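Local coordinates for protein nicotinate phosphoribosyltransferase (Saccharomyces cerevisiae, PDB 1VLP) that catalyses the ATP-dependent first step of NAD biosynthesis from nicotinic acid, joining nicotinate to a phosphoribosyl group to give nicotinate ribonucleotide, at residues S341-V344 against E345-I348. Residues are numbered along the deposited sequence; the frame is centred on the assembly and turned at random.
With PO4 (phosphate ion), chain E.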
ATOM      1  N   SER A 341      -3.179   9.751  -2.901  0.50  2.00           N
ATOM      2  CA  SER A 341      -3.350  10.898  -2.026  0.50  2.00           C
ATOM      3  C   SER A 341      -4.721  11.567  -2.176  0.50  2.00           C
ATOM      4  O   SER A 341      -4.867  12.768  -2.360  0.50  2.00           O
ATOM      5  CB  SER A 341      -2.217  11.901  -2.305  0.50  9.23           C
ATOM      6  OG  SER A 341      -0.945  11.250  -2.319  0.50  6.28           O
ATOM      7  N   LEU A 342      -5.742  10.730  -2.101  1.00  4.70           N
ATOM      8  CA  LEU A 342      -7.122  11.183  -2.329  1.00  7.02           C
ATOM      9  C   LEU A 342      -7.740  11.823  -1.097  1.00  6.38           C
ATOM     10  O   LEU A 342      -7.342  11.529   0.041  1.00  7.58           O
ATOM     11  CB  LEU A 342      -7.989   9.985  -2.671  1.00  6.07           C
ATOM     12  CG  LEU A 342      -7.872   9.527  -4.111  1.00 13.34           C
ATOM     13  CD1 LEU A 342      -8.631   8.293  -4.251  1.00 21.06           C
ATOM     14  CD2 LEU A 342      -8.416  10.591  -5.064  1.00 17.06           C
ATOM     15  N   ASN A 343      -8.694  12.705  -1.360  1.00  7.02           N
ATOM     16  CA  ASN A 343      -9.642  13.183  -0.340  1.00  7.39           C
ATOM     17  C   ASN A 343     -10.995  13.148  -0.991  1.00  4.85           C
ATOM     18  O   ASN A 343     -11.098  12.736  -2.159  1.00  5.91           O
ATOM     19  CB  ASN A 343      -9.237  14.580   0.162  1.00  8.63           C
ATOM     20  CG  ASN A 343      -9.148  15.596  -0.942  1.00 13.00           C
ATOM     21  OD1 ASN A 343      -9.884  15.536  -1.896  1.00  9.06           O
ATOM     22  ND2 ASN A 343      -8.223  16.534  -0.821  1.00 17.46           N
ATOM     23  N   VAL A 344     -12.039  13.534  -0.264  1.00  4.73           N
ATOM     24  CA  VAL A 344     -13.384  13.365  -0.777  1.00  7.23           C
ATOM     25  C   VAL A 344     -13.632  14.193  -2.021  1.00  5.24           C
ATOM     26  O   VAL A 344     -14.227  13.728  -3.014  1.00  4.32           O
ATOM     27  CB  VAL A 344     -14.433  13.711   0.326  1.00  5.99           C
ATOM     28  CG1 VAL A 344     -15.849  13.798  -0.272  1.00  6.89           C
ATOM     29  CG2 VAL A 344     -14.384  12.667   1.447  1.00  8.54           C
ATOM     30  N   GLU A 345     -13.164  15.448  -2.009  1.00  6.22           N
ATOM     31  CA  GLU A 345     -13.432  16.331  -3.149  1.00  9.02           C
ATOM     32  C   GLU A 345     -12.745  15.811  -4.413  1.00  7.73           C
ATOM     33  O   GLU A 345     -13.346  15.855  -5.513  1.00  6.57           O
ATOM     34  CB  GLU A 345     -12.984  17.780  -2.837  1.00  8.79           C
ATOM     35  CG  GLU A 345     -14.043  18.621  -2.108  1.00 14.48           C
ATOM     36  CD  GLU A 345     -13.464  19.888  -1.439  1.00 17.98           C
ATOM     37  OE1 GLU A 345     -12.222  19.981  -1.267  1.00 36.82           O
ATOM     38  OE2 GLU A 345     -14.245  20.775  -1.072  1.00 19.05           O
ATOM     39  N   LYS A 346     -11.485  15.391  -4.287  1.00  6.74           N
ATOM     40  CA  LYS A 346     -10.761  14.768  -5.432  1.00  6.39           C
ATOM     41  C   LYS A 346     -11.470  13.511  -5.959  1.00  3.31           C
ATOM     42  O   LYS A 346     -11.687  13.387  -7.162  1.00  4.65           O
ATOM     43  CB  LYS A 346      -9.329  14.416  -5.074  1.00  7.38           C
ATOM     44  CG  LYS A 346      -8.366  15.611  -4.956  1.00 12.00           C
ATOM     45  CD  LYS A 346      -7.074  15.056  -4.409  1.00 17.40           C
ATOM     46  CE  LYS A 346      -5.949  16.042  -4.332  1.00 33.90           C
ATOM     47  NZ  LYS A 346      -4.723  15.296  -3.896  1.00 26.44           N
ATOM     48  N   ALA A 347     -11.877  12.617  -5.064  1.00  4.16           N
ATOM     49  CA  ALA A 347     -12.639  11.420  -5.463  1.00  4.14           C
ATOM     50  C   ALA A 347     -13.863  11.809  -6.311  1.00  5.95           C
ATOM     51  O   ALA A 347     -14.121  11.268  -7.401  1.00  3.94           O
ATOM     52  CB  ALA A 347     -13.068  10.620  -4.249  1.00  5.05           C
ATOM     53  N   ILE A 348     -14.619  12.796  -5.849  1.00  2.35           N
ATOM     54  CA  ILE A 348     -15.779  13.257  -6.616  1.00  4.29           C
ATOM     55  C   ILE A 348     -15.420  13.800  -8.015  1.00  2.99           C
ATOM     56  O   ILE A 348     -16.012  13.424  -9.044  1.00  3.57           O
ATOM     57  CB  ILE A 348     -16.600  14.266  -5.774  1.00  4.75           C
ATOM     58  CG1 ILE A 348     -17.216  13.549  -4.591  1.00  9.06           C
ATOM     59  CG2 ILE A 348     -17.736  14.891  -6.567  1.00 10.85           C
ATOM     60  CD1 ILE A 348     -17.810  14.483  -3.559  1.00  8.52           C
TER
HETATM   61  P   PO4 E 500      -2.305   7.961   0.362  1.00 21.92           P
HETATM   62  O1  PO4 E 500      -2.759   6.842   1.261  1.00 35.64           O
HETATM   63  O2  PO4 E 500      -2.854   9.308   0.736  1.00 20.07           O
HETATM   64  O3  PO4 E 500      -0.780   8.127   0.439  1.00 44.72           O
HETATM   65  O4  PO4 E 500      -2.591   7.670  -1.097  1.00 29.83           O
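Lys346 reaches back along the chain past Asn343 to the carbonyl of Ser341. Its CB lies 3.9 Å from CD2 of Leu342 and, with CG, also rests against OD1 of Asn343. CD passes beside the Asn343 amide, the two side chains crossing at about a right angle, while CE and NZ close on Ser341, where NZ donates to Ser341 O at 3.0 Å from a little off the carbonyl plane. This span is possible because the chain is fully extended beyond CG, with CG anti to the carbonyl carbon (chi1 -73°). Asn343 is the N-cap of helix 344-356: its OD1 accepts from Lys346 N at 2.9 Å, almost straight on, and chi1 of 57°, which sets CG between backbone N and carbonyl carbon, brings the oxygen over the first turn. The i to i+4 backbone hydrogen bonds of the helix then begin with Ala347 N to Asn343 O and Ile348 N to Val344 O, both 3.0 Å. This turn follows strand 335-338 of the parallel sheet in the TIM-barrel-like part of the enzyme, Leu342 packing on Phe363 and Ile365 and Val344 on helix 168-181. Replacing Lys346 by an alanine is likely to leave Ser341 O without this donor and the loop less firmly tied to the helix. Just ahead of the cap, Ser341 N donates to O4 of a phosphate ion (2.8 Å), which is probably from the crystallisation liquor and is also hydrogen-bonded to N of Thr367, a residue inferred to bind phosphoribosyl diphosphate. At the start of the helix, the side chains of Val344 and Ile348 run side by side, pointing the same way, with Val344 CG1 3.9 Å from Ile348 CD1.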